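Local coordinates for polysaccharide biosynthesis protein CapD (Bacillus thuringiensis HD-771, PDB 6BWC) that probably acts as an NADP-dependent short-chain dehydrogenase/reductase-type enzyme on UDP-N-acetylglucosamine in the biosynthesis of CMP-pseudaminic acid, at residues M173-R176 / G177-I180; M88-V91 / S92-E95; M204-L207 / N208-T211; G264-P267 / G268-M271; G20-I23 / L24-L28. The protein carries 2 engineered substitutions. One frame throughout, in Å; residues are numbered along the deposited sequence.

Contact 1 of 5, residues M173-R176 / G177-I180. With NAP (NADP nicotinamide-adenine-dinucleotide phosphate), chain N.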
# COMPACT_ATOMS: atom_id res chain seq x y z
N MET C 173 -22.06 -22.24 23.20
CA MET C 173 -23.52 -22.13 23.35
C MET C 173 -24.05 -20.73 23.75
O MET C 173 -23.64 -20.14 24.76
CB MET C 173 -24.04 -23.14 24.35
CG MET C 173 -23.57 -24.53 24.06
SD MET C 173 -24.59 -25.76 24.87
CE MET C 173 -23.24 -26.90 25.21
N GLY C 174 -24.99 -20.24 22.94
CA GLY C 174 -25.56 -18.90 23.11
C GLY C 174 -24.73 -17.78 22.53
O GLY C 174 -25.17 -16.61 22.56
N SER C 175 -23.56 -18.11 21.97
CA SER C 175 -22.65 -17.12 21.42
C SER C 175 -23.31 -16.41 20.24
O SER C 175 -24.08 -17.03 19.49
CB SER C 175 -21.34 -17.76 20.97
OG SER C 175 -21.54 -18.56 19.81
N ARG C 176 -23.00 -15.12 20.09
CA ARG C 176 -23.62 -14.25 19.08
C ARG C 176 -23.88 -14.89 17.69
O ARG C 176 -22.95 -15.29 17.00
CB ARG C 176 -22.78 -12.98 18.91
CG ARG C 176 -23.28 -11.82 19.77
CD ARG C 176 -22.17 -10.83 20.09
NE ARG C 176 -21.15 -10.68 19.04
CZ ARG C 176 -21.13 -9.75 18.07
NH1 ARG C 176 -22.10 -8.83 17.97
NH2 ARG C 176 -20.12 -9.73 17.21
N GLY C 177 -25.14 -14.95 17.28
CA GLY C 177 -25.51 -15.38 15.94
C GLY C 177 -25.56 -16.88 15.78
O GLY C 177 -25.43 -17.38 14.69
N SER C 178 -25.79 -17.59 16.88
CA SER C 178 -25.78 -19.04 16.86
C SER C 178 -27.21 -19.58 16.94
O SER C 178 -28.18 -18.84 17.21
CB SER C 178 -24.89 -19.63 17.97
OG SER C 178 -25.57 -19.80 19.20
N VAL C 179 -27.32 -20.89 16.72
CA VAL C 179 -28.61 -21.53 16.52
C VAL C 179 -29.57 -21.33 17.69
O VAL C 179 -30.74 -21.12 17.45
CB VAL C 179 -28.47 -23.03 16.10
CG1 VAL C 179 -27.93 -23.91 17.22
CG2 VAL C 179 -29.79 -23.55 15.56
N ILE C 180 -29.07 -21.36 18.94
CA ILE C 180 -29.94 -21.37 20.12
C ILE C 180 -30.73 -20.06 20.31
O ILE C 180 -31.96 -20.11 20.49
CB ILE C 180 -29.19 -21.82 21.40
CG1 ILE C 180 -28.98 -23.35 21.37
CG2 ILE C 180 -29.95 -21.39 22.67
CD1 ILE C 180 -28.19 -23.95 22.51
PA NAP N . -18.08 -12.71 18.08
O1A NAP N . -19.10 -12.58 19.16
O2A NAP N . -18.53 -12.40 16.69
O5B NAP N . -16.79 -11.83 18.42
C5B NAP N . -16.01 -11.27 17.37
C4B NAP N . -15.16 -10.13 17.92
O4B NAP N . -14.20 -9.65 16.98
C3B NAP N . -16.03 -8.95 18.23
O3B NAP N . -15.39 -8.32 19.34
C2B NAP N . -15.96 -8.13 16.97
O2B NAP N . -16.37 -6.81 17.26
C1B NAP N . -14.49 -8.31 16.58
N9A NAP N . -14.06 -8.16 15.15
C8A NAP N . -14.58 -8.68 14.00
N7A NAP N . -13.85 -8.33 12.89
C5A NAP N . -12.84 -7.56 13.32
C6A NAP N . -11.69 -6.82 12.74
N6A NAP N . -11.45 -6.83 11.42
N1A NAP N . -10.87 -6.15 13.55
C2A NAP N . -11.06 -6.10 14.88
N3A NAP N . -12.08 -6.73 15.49
C4A NAP N . -12.98 -7.46 14.80
O3 NAP N . -17.38 -14.17 18.07
PN NAP N . -17.17 -15.18 19.32
O1N NAP N . -16.80 -14.44 20.59
O2N NAP N . -18.28 -16.18 19.31
O5D NAP N . -15.92 -16.03 18.81
C5D NAP N . -14.62 -15.55 19.08
C4D NAP N . -13.59 -16.45 18.39
O4D NAP N . -13.92 -17.81 18.70
C3D NAP N . -13.45 -16.35 16.86
O3D NAP N . -12.06 -16.26 16.54
C2D NAP N . -14.03 -17.64 16.33
O2D NAP N . -13.36 -18.11 15.16
C1D NAP N . -13.82 -18.60 17.51
N1N NAP N . -14.76 -19.72 17.58
C2N NAP N . -16.02 -19.46 17.97
C3N NAP N . -17.00 -20.44 18.08
C7N NAP N . -18.40 -20.14 18.48
O7N NAP N . -19.24 -21.04 18.37
N7N NAP N . -18.77 -18.94 18.92
C4N NAP N . -16.63 -21.85 17.79
C5N NAP N . -15.24 -22.01 17.36
C6N NAP N . -14.35 -20.95 17.30
P2B NAP N . -16.80 -5.78 16.10
O1X NAP N . -17.42 -4.69 16.96
O2X NAP N . -15.51 -5.30 15.47
O3X NAP N . -17.75 -6.54 15.15
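S175 and S178 close a type II beta turn that leads from strand 171-172 into helix 179-190, beside the NADP held by this Rossmann-fold enzyme. The first shell is the cofactor. NE of R176 gives a nearly straight hydrogen bond (176°) to O1A of NADP at 2.8 Å, and NH2 of R176 reaches O2A of NADP at 3.2 Å. A bend at chi3 (33°) brings the edge of the guanidinium, with NE and NH2, to the phosphate; arginine suits the place because it can hold two phosphate oxygens at once. OG of S175 accepts from the carboxamide N7N of NADP at 2.9 Å, again almost in line (175°), while pairing with the V172 carbonyl.

Further out, T18 bonds R176 N and K89 bonds R176 O, fixing the backbone that carries the arginine. Y43 of the second subunit makes a cation-pi contact with R176. G177 takes the third turn position with positive phi, which glycine tolerates easily. S178 is the N-cap residue of the helix, though its hydroxyl makes no capping bond; the next amide, V179 N, donates to the phosphate oxygen O2A of the UDP-sugar.

Contact 2 of 5, residues M88-V91 / S92-E95. With UD1 (uridine-diphosphate-N-acetylglucosamine), chain O.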
# COMPACT_ATOMS: atom_id res chain seq x y z
N MET C 88 -14.16 -13.38 11.40
CA MET C 88 -15.45 -13.73 10.85
C MET C 88 -15.57 -15.22 11.10
O MET C 88 -14.73 -15.98 10.62
CB MET C 88 -15.53 -13.43 9.35
CG MET C 88 -15.67 -11.95 9.04
SD MET C 88 -15.39 -11.66 7.30
CE MET C 88 -16.90 -12.36 6.64
N LYS C 89 -16.61 -15.60 11.84
CA LYS C 89 -16.82 -16.94 12.36
C LYS C 89 -18.04 -17.64 11.79
O LYS C 89 -18.42 -18.70 12.29
CB LYS C 89 -17.02 -16.86 13.88
CG LYS C 89 -18.30 -16.15 14.37
CD LYS C 89 -18.59 -16.49 15.83
CE LYS C 89 -19.89 -15.89 16.30
NZ LYS C 89 -20.35 -16.49 17.58
N HIS C 90 -18.67 -17.04 10.78
CA HIS C 90 -19.87 -17.61 10.18
C HIS C 90 -19.51 -18.34 8.92
O HIS C 90 -18.93 -17.73 8.02
CB HIS C 90 -20.84 -16.53 9.78
CG HIS C 90 -21.80 -16.14 10.85
ND1 HIS C 90 -23.11 -16.56 10.85
CD2 HIS C 90 -21.66 -15.34 11.93
CE1 HIS C 90 -23.73 -16.05 11.90
NE2 HIS C 90 -22.87 -15.30 12.57
N VAL C 91 -19.89 -19.61 8.85
CA VAL C 91 -19.60 -20.45 7.70
C VAL C 91 -20.21 -19.85 6.44
O VAL C 91 -19.49 -19.67 5.44
CB VAL C 91 -20.05 -21.91 7.92
CG1 VAL C 91 -20.10 -22.70 6.61
CG2 VAL C 91 -19.10 -22.59 8.89
N SER C 92 -21.51 -19.52 6.48
CA SER C 92 -22.20 -19.06 5.27
C SER C 92 -21.58 -17.75 4.79
O SER C 92 -21.15 -17.68 3.64
CB SER C 92 -23.73 -18.93 5.47
OG SER C 92 -24.10 -17.64 5.92
N PHE C 93 -21.50 -16.75 5.67
CA PHE C 93 -20.89 -15.44 5.34
C PHE C 93 -19.48 -15.53 4.74
O PHE C 93 -19.14 -14.72 3.87
CB PHE C 93 -20.86 -14.51 6.58
CG PHE C 93 -22.20 -13.91 6.91
CD1 PHE C 93 -22.61 -12.72 6.31
CD2 PHE C 93 -23.08 -14.53 7.80
CE1 PHE C 93 -23.85 -12.16 6.61
CE2 PHE C 93 -24.31 -13.99 8.09
CZ PHE C 93 -24.70 -12.80 7.49
N CYS C 94 -18.67 -16.48 5.23
CA CYS C 94 -17.28 -16.67 4.76
C CYS C 94 -17.19 -17.38 3.40
O CYS C 94 -16.15 -17.32 2.75
CB CYS C 94 -16.45 -17.47 5.80
SG CYS C 94 -15.96 -16.64 7.34
N GLU C 95 -18.24 -18.09 2.99
CA GLU C 95 -18.36 -18.61 1.60
C GLU C 95 -18.81 -17.55 0.61
O GLU C 95 -18.32 -17.57 -0.51
CB GLU C 95 -19.33 -19.78 1.49
CG GLU C 95 -18.96 -20.97 2.34
CD GLU C 95 -17.98 -21.91 1.70
OE1 GLU C 95 -18.37 -22.80 0.91
OE2 GLU C 95 -16.81 -21.78 2.07
C1' UD1 O . -20.11 -22.47 15.04
C2' UD1 O . -19.19 -21.28 14.84
C3' UD1 O . -17.97 -21.64 13.99
C4' UD1 O . -17.29 -22.91 14.50
C5' UD1 O . -18.28 -24.01 14.91
C6' UD1 O . -17.56 -25.09 15.72
C7' UD1 O . -20.68 -19.31 14.87
C8' UD1 O . -21.55 -18.41 14.03
N2' UD1 O . -19.91 -20.18 14.21
O1' UD1 O . -20.52 -22.98 13.78
O3' UD1 O . -17.06 -20.52 14.00
O4' UD1 O . -16.42 -23.43 13.51
O5' UD1 O . -19.39 -23.49 15.68
O6' UD1 O . -18.06 -26.40 15.42
O7' UD1 O . -20.74 -19.26 16.10
N1 UD1 O . -28.68 -24.49 11.84
C2 UD1 O . -30.07 -24.63 11.56
N3 UD1 O . -30.78 -23.56 11.17
C4 UD1 O . -30.21 -22.34 11.03
C5 UD1 O . -28.87 -22.17 11.31
C6 UD1 O . -28.12 -23.25 11.73
O2 UD1 O . -30.65 -25.73 11.65
O4 UD1 O . -30.87 -21.35 10.68
C1B UD1 O . -27.86 -25.65 12.25
C2B UD1 O . -26.52 -25.81 11.51
O2' UD1 O . -26.65 -26.55 10.31
C3B UD1 O . -25.61 -26.46 12.53
C4B UD1 O . -26.17 -25.94 13.84
O4B UD1 O . -27.50 -25.48 13.59
O3B UD1 O . -25.67 -27.89 12.57
C5B UD1 O . -25.35 -24.80 14.44
O5B UD1 O . -25.30 -23.63 13.62
PA UD1 O . -24.52 -22.38 14.28
O1A UD1 O . -24.75 -21.09 13.53
O2A UD1 O . -24.72 -22.35 15.79
O3A UD1 O . -22.96 -22.80 14.31
PB UD1 O . -21.96 -23.66 13.38
O1B UD1 O . -22.16 -23.28 11.92
O2B UD1 O . -21.91 -25.15 13.70
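F93 turns its ring edge toward a face of the H90 imidazole in a T-shaped pair, planes at 83° and centroids 5.2 Å apart, at the first turn of helix 91-96, whose N-cap residue is H90. Two carbonyls at the helix start are met within the turn: C94 N donates to H90 O at 3.1 Å, and E95 N donates to V91 O at 3.2 Å. The carbonyls of M88 and K89 turn to other partners. K89 O receives O3' of the UDP-sugar at 2.8 Å and, more weakly, the acetamido N2'; M88 O is taken by N105.

The lysine side chain, extended beyond CG, runs along the acetamido group until NZ of K89 donates to O7' of the UDP-sugar at 3.2 Å. The same NZ forms a salt bridge with O2N of NADP, so a long, flexible amine suits a position between cofactor and substrate. E42 of the second subunit accepts from K89 N and weakly from H90 N, while OE2 of E95 receives N138 N. A flat histidine fits between F93 and the sugar because both its faces are used: opposite the phenyl ring, the acetyl methyl C8' sits over the imidazole centre, 3.6 Å above its plane.

Contact 3 of 5, residues M204-L207 / N208-T211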
# COMPACT_ATOMS: atom_id res chain seq x y z
N MET C 204 -20.07 -29.34 21.31
CA MET C 204 -20.52 -28.07 21.90
C MET C 204 -19.97 -27.85 23.33
O MET C 204 -19.98 -28.78 24.16
CB MET C 204 -22.06 -27.97 21.89
CG MET C 204 -22.70 -28.24 20.52
SD MET C 204 -24.38 -27.69 20.13
CE MET C 204 -24.36 -25.97 20.56
N MET C 205 -19.51 -26.62 23.61
CA MET C 205 -18.92 -26.23 24.89
C MET C 205 -19.67 -25.03 25.48
O MET C 205 -20.37 -24.32 24.78
CB MET C 205 -17.41 -25.96 24.74
CG MET C 205 -17.03 -24.70 23.98
SD MET C 205 -15.34 -24.64 23.32
CE MET C 205 -14.42 -24.88 24.85
N THR C 206 -19.55 -24.84 26.80
CA THR C 206 -20.09 -23.66 27.49
C THR C 206 -19.19 -22.39 27.29
O THR C 206 -18.04 -22.44 26.84
CB THR C 206 -20.32 -23.92 29.02
OG1 THR C 206 -19.07 -24.06 29.72
CG2 THR C 206 -21.20 -25.18 29.26
N LEU C 207 -19.74 -21.23 27.61
CA LEU C 207 -18.97 -20.01 27.53
C LEU C 207 -17.79 -20.07 28.47
O LEU C 207 -16.71 -19.64 28.09
CB LEU C 207 -19.86 -18.82 27.87
CG LEU C 207 -19.32 -17.41 27.81
CD1 LEU C 207 -18.55 -17.15 26.52
CD2 LEU C 207 -20.49 -16.43 27.92
N ASN C 208 -18.00 -20.64 29.67
CA ASN C 208 -16.95 -20.78 30.71
C ASN C 208 -15.93 -21.85 30.38
O ASN C 208 -14.77 -21.73 30.72
CB ASN C 208 -17.52 -21.14 32.09
CG ASN C 208 -18.46 -20.08 32.63
OD1 ASN C 208 -19.67 -20.18 32.45
ND2 ASN C 208 -17.91 -19.06 33.26
N GLN C 209 -16.39 -22.94 29.79
CA GLN C 209 -15.48 -23.92 29.21
C GLN C 209 -14.53 -23.25 28.17
O GLN C 209 -13.32 -23.45 28.20
CB GLN C 209 -16.30 -25.07 28.60
CG GLN C 209 -16.83 -26.05 29.66
CD GLN C 209 -17.56 -27.27 29.10
OE1 GLN C 209 -18.45 -27.17 28.26
NE2 GLN C 209 -17.16 -28.43 29.56
N ALA C 210 -15.11 -22.42 27.30
CA ALA C 210 -14.37 -21.67 26.28
C ALA C 210 -13.45 -20.65 26.90
O ALA C 210 -12.28 -20.59 26.59
CB ALA C 210 -15.32 -20.99 25.29
N THR C 211 -13.99 -19.84 27.80
CA THR C 211 -13.20 -18.86 28.53
C THR C 211 -11.99 -19.48 29.31
O THR C 211 -10.85 -18.98 29.17
CB THR C 211 -14.10 -18.05 29.50
OG1 THR C 211 -15.38 -17.83 28.91
CG2 THR C 211 -13.48 -16.70 29.81
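T206 and Q209 reach across to each other, each side chain meeting the other's backbone. OG1 of T206 stands between its own backbone N and carbonyl carbon (chi1 69°), which turns it toward the helix so that it accepts from Q209 N at 2.9 Å. In return the glutamine, extended beyond CG, lays its amide back along the incoming chain, and T206 N donates to OE1 of Q209 at 3.0 Å. That bond is nearly straight (166°) and lies in the carbonyl plane on a lone pair.

This reciprocal pair is a capping box at the start of helix 207-220, where strand 201-205 ends. Threonine suits the N-cap because its short hydroxyl reaches an otherwise unbonded amide of the first turn; glutamine is long enough to return to the N-cap amide. Behind them the helix takes up its regular pattern, with A210 N donating to T206 O at 3.0 Å.

M205 packs along the same first turn. Bent at chi3 (-57°), its chain brings CE of M205 to 4.0 Å from CB of A210, and a small apolar residue suits this buried place. L229 of strand 226-229 touches both M205 and Q209, while L207 and T211 turn toward helix 18-29.

Contact 4 of 5, residues G264-P267 / G268-M271. With UD1 (uridine-diphosphate-N-acetylglucosamine), chain O.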
# COMPACT_ATOMS: atom_id res chain seq x y z
N GLY C 264 -32.32 -27.30 4.32
CA GLY C 264 -31.13 -27.96 3.78
C GLY C 264 -29.82 -27.25 4.16
O GLY C 264 -29.81 -26.12 4.64
N LEU C 265 -28.70 -27.93 3.96
CA LEU C 265 -27.38 -27.32 4.11
C LEU C 265 -27.23 -25.92 3.54
O LEU C 265 -27.69 -25.63 2.44
CB LEU C 265 -26.33 -28.18 3.44
CG LEU C 265 -25.73 -29.34 4.21
CD1 LEU C 265 -26.60 -29.91 5.34
CD2 LEU C 265 -25.40 -30.43 3.19
N LYS C 266 -26.56 -25.07 4.30
CA LYS C 266 -25.94 -23.85 3.80
C LYS C 266 -24.61 -24.24 3.11
O LYS C 266 -23.99 -25.24 3.48
CB LYS C 266 -25.72 -22.87 4.97
CG LYS C 266 -27.00 -22.51 5.73
CD LYS C 266 -26.87 -21.32 6.68
CE LYS C 266 -28.22 -20.64 6.88
NZ LYS C 266 -28.33 -19.95 8.19
N PRO C 267 -24.15 -23.45 2.12
CA PRO C 267 -22.92 -23.86 1.40
C PRO C 267 -21.72 -24.08 2.30
O PRO C 267 -21.52 -23.31 3.23
CB PRO C 267 -22.66 -22.69 0.44
CG PRO C 267 -24.03 -22.14 0.20
CD PRO C 267 -24.75 -22.25 1.52
N GLY C 268 -20.96 -25.14 2.05
CA GLY C 268 -19.74 -25.44 2.81
C GLY C 268 -19.93 -26.13 4.15
O GLY C 268 -18.97 -26.66 4.70
N GLU C 269 -21.16 -26.14 4.70
CA GLU C 269 -21.44 -26.78 6.00
C GLU C 269 -20.99 -28.24 6.03
O GLU C 269 -21.19 -28.98 5.08
CB GLU C 269 -22.95 -26.72 6.36
CG GLU C 269 -23.43 -25.38 6.91
CD GLU C 269 -24.85 -25.44 7.48
OE1 GLU C 269 -25.80 -25.63 6.69
OE2 GLU C 269 -25.04 -25.26 8.72
N LYS C 270 -20.39 -28.63 7.15
CA LYS C 270 -19.97 -30.00 7.46
C LYS C 270 -21.05 -30.71 8.29
O LYS C 270 -21.80 -30.05 9.03
CB LYS C 270 -18.66 -29.96 8.26
CG LYS C 270 -17.69 -31.11 8.07
CD LYS C 270 -16.41 -30.80 8.82
CE LYS C 270 -15.48 -31.99 8.82
NZ LYS C 270 -14.24 -31.62 9.52
N MET C 271 -21.09 -32.03 8.19
CA MET C 271 -22.14 -32.84 8.84
C MET C 271 -21.90 -33.07 10.31
O MET C 271 -22.83 -33.08 11.12
CB MET C 271 -22.31 -34.20 8.13
CG MET C 271 -23.14 -34.15 6.86
SD MET C 271 -24.77 -33.42 7.18
CE MET C 271 -25.16 -32.94 5.52
C1' UD1 O . -20.11 -22.47 15.04
C2' UD1 O . -19.19 -21.28 14.84
C3' UD1 O . -17.97 -21.64 13.99
C4' UD1 O . -17.29 -22.91 14.50
C5' UD1 O . -18.28 -24.01 14.91
C6' UD1 O . -17.56 -25.09 15.72
C7' UD1 O . -20.68 -19.31 14.87
C8' UD1 O . -21.55 -18.41 14.03
N2' UD1 O . -19.91 -20.18 14.21
O1' UD1 O . -20.52 -22.98 13.78
O3' UD1 O . -17.06 -20.52 14.00
O4' UD1 O . -16.42 -23.43 13.51
O5' UD1 O . -19.39 -23.49 15.68
O6' UD1 O . -18.06 -26.40 15.42
O7' UD1 O . -20.74 -19.26 16.10
N1 UD1 O . -28.68 -24.49 11.84
C2 UD1 O . -30.07 -24.63 11.56
N3 UD1 O . -30.78 -23.56 11.17
C4 UD1 O . -30.21 -22.34 11.03
C5 UD1 O . -28.87 -22.17 11.31
C6 UD1 O . -28.12 -23.25 11.73
O2 UD1 O . -30.65 -25.73 11.65
O4 UD1 O . -30.87 -21.35 10.68
C1B UD1 O . -27.86 -25.65 12.25
C2B UD1 O . -26.52 -25.81 11.51
O2' UD1 O . -26.65 -26.55 10.31
C3B UD1 O . -25.61 -26.46 12.53
C4B UD1 O . -26.17 -25.94 13.84
O4B UD1 O . -27.50 -25.48 13.59
O3B UD1 O . -25.67 -27.89 12.57
C5B UD1 O . -25.35 -24.80 14.44
O5B UD1 O . -25.30 -23.63 13.62
PA UD1 O . -24.52 -22.38 14.28
O1A UD1 O . -24.75 -21.09 13.53
O2A UD1 O . -24.72 -22.35 15.79
O3A UD1 O . -22.96 -22.80 14.31
PB UD1 O . -21.96 -23.66 13.38
O1B UD1 O . -22.16 -23.28 11.92
O2B UD1 O . -21.91 -25.15 13.70
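E269 uses its two carboxylate oxygens on different partners. OE1 of E269 accepts from K266 N at 2.6 Å, approached on the anti side and 22° out of the carboxylate plane. OE2 of E269 receives the ribose hydroxyl O2' of the UDP-sugar, also at 2.6 Å. One side chain thus ties the loop to the nucleotide, and glutamate has the reach and the two acceptors for it. Both bonds would be expected to favour the charged carboxylate.

A third bond, E269 N to K266 O at 3.2 Å, closes the type II beta turn K266-P267-G268-E269, set in the loop between strands 259-262 and 285-286. Proline fits the second position, where phi is fixed near -56°, and glycine the third, where phi is positive. The turn thus returns the chain so that the glutamate can reach back to the amide of K266.

Farther out, the extended chain of K266 leads toward the uracil, leaving NZ of K266 3.8 Å from O4 of the UDP-sugar. M271, bent at chi2, crosses L265 at about a right angle: its CE sits against both leucine methyls, CD1 and CD2. P296 of the third subunit packs on P267.

Contact 5 of 5, residues G20-I23 / L24-L28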
# COMPACT_ATOMS: atom_id res chain seq x y z
N GLY C 20 -14.69 -12.80 23.92
CA GLY C 20 -13.85 -11.69 24.34
C GLY C 20 -14.31 -10.95 25.58
O GLY C 20 -13.47 -10.56 26.39
N LYS C 21 -15.62 -10.73 25.72
CA LYS C 21 -16.18 -10.19 26.96
C LYS C 21 -15.98 -11.14 28.14
O LYS C 21 -15.51 -10.72 29.20
CB LYS C 21 -17.67 -9.88 26.86
CG LYS C 21 -18.02 -8.55 26.20
CD LYS C 21 -19.35 -7.98 26.74
CE LYS C 21 -20.57 -8.87 26.49
NZ LYS C 21 -21.48 -8.87 27.68
N SER C 22 -16.35 -12.41 27.98
CA SER C 22 -16.20 -13.36 29.09
C SER C 22 -14.74 -13.39 29.59
O SER C 22 -14.50 -13.26 30.79
CB SER C 22 -16.71 -14.76 28.75
OG SER C 22 -17.23 -15.40 29.91
N ILE C 23 -13.77 -13.51 28.66
CA ILE C 23 -12.33 -13.38 29.02
C ILE C 23 -12.03 -12.08 29.80
O ILE C 23 -11.27 -12.11 30.77
CB ILE C 23 -11.40 -13.43 27.78
CG1 ILE C 23 -11.44 -14.82 27.12
CG2 ILE C 23 -9.95 -13.10 28.18
CD1 ILE C 23 -10.87 -14.85 25.71
N LEU C 24 -12.59 -10.95 29.34
CA LEU C 24 -12.40 -9.63 29.96
C LEU C 24 -12.72 -9.63 31.43
O LEU C 24 -11.89 -9.23 32.24
CB LEU C 24 -13.29 -8.57 29.27
CG LEU C 24 -13.38 -7.17 29.87
CD1 LEU C 24 -11.99 -6.66 30.20
CD2 LEU C 24 -14.08 -6.23 28.90
N SER C 25 -13.93 -10.07 31.76
CA SER C 25 -14.37 -10.10 33.15
C SER C 25 -13.59 -11.14 33.98
O SER C 25 -13.34 -10.93 35.16
CB SER C 25 -15.88 -10.32 33.24
OG SER C 25 -16.28 -11.41 32.44
N ASN C 26 -13.15 -12.24 33.36
CA ASN C 26 -12.40 -13.24 34.12
C ASN C 26 -11.02 -12.72 34.42
O ASN C 26 -10.58 -12.82 35.55
CB ASN C 26 -12.36 -14.61 33.41
CG ASN C 26 -13.68 -15.42 33.58
OD1 ASN C 26 -13.66 -16.53 34.10
ND2 ASN C 26 -14.81 -14.85 33.14
N VAL C 27 -10.38 -12.12 33.42
CA VAL C 27 -9.08 -11.47 33.59
C VAL C 27 -9.17 -10.31 34.57
O VAL C 27 -8.22 -10.05 35.29
CB VAL C 27 -8.45 -11.03 32.22
CG1 VAL C 27 -7.39 -9.92 32.37
CG2 VAL C 27 -7.82 -12.21 31.51
N LEU C 28 -10.30 -9.63 34.60
CA LEU C 28 -10.49 -8.48 35.51
C LEU C 28 -10.46 -8.84 37.00
O LEU C 28 -10.06 -8.01 37.82
CB LEU C 28 -11.77 -7.68 35.16
CG LEU C 28 -11.67 -6.60 34.06
CD1 LEU C 28 -13.03 -6.01 33.72
CD2 LEU C 28 -10.72 -5.47 34.44
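I23 and V27, one helical turn apart, lie side by side on the buried side of helix 18-29, their CG2 methyls 4.1 Å apart. Along the backbone between them, V27 N donates to I23 O at 2.8 Å in a straight bond (170°). L24 extends this apolar surface. Its CG is anti to the backbone N (chi1 173°), and the branched end meets V35 and V37 of strand 34-39 and L48 of helix 42-51. This is the helix of the first beta-alpha-beta unit of the Rossmann fold, strand 9-13, helix 18-29, strand 34-39; G20 near its start is consistent with the last glycine of a GxGxxG motif, and as a residue without a side chain it suits a site close to the bound NADP. Branched aliphatic residues suit the face laid on the sheet.

The other side is polar and only partly covered, by helix 207-220 and, at K21, by L48. K21 points out from the helix, and its amine has a long, weak ion pair with E51. S22 and N26 look toward helix 207-220, where OG of S22 makes a weak hydrogen bond with T211. Several donors gather on one carbonyl here: O of S22 accepts N26 N in its plane, and OG of S25 at 3.1 Å. ND2 of N26 reaches the same S22 O at 2.9 Å from above the carbonyl plane, 41° out of it. S25 and N26 thus turn donors back onto their own helix, which implies that these can be met within the turn while L24 and V27 pack on strand 34-39.

How the contacts relate
Along the chain the order is contact 5, contact 2, contact 1, contact 3, contact 4, but in space they form a different series: 5 touches 3, 3 touches 1, 1 touches 2 and 2 touches 4. Neighbouring centres are 11 to 14 Å apart, whereas contacts 4 and 5 at its ends are about 32 Å apart, centre to centre. Contact 5 lies on helix 18-29 of the Rossmann unit, against helix 207-220 of contact 3. Strands 171-172 and 201-205, paired in the small sheet, link contacts 1 and 3. Contacts 1 and 2 touch both ligands, and contact 4 holds the nucleotide end, so the series runs from the cofactor-binding fold to the substrate pocket.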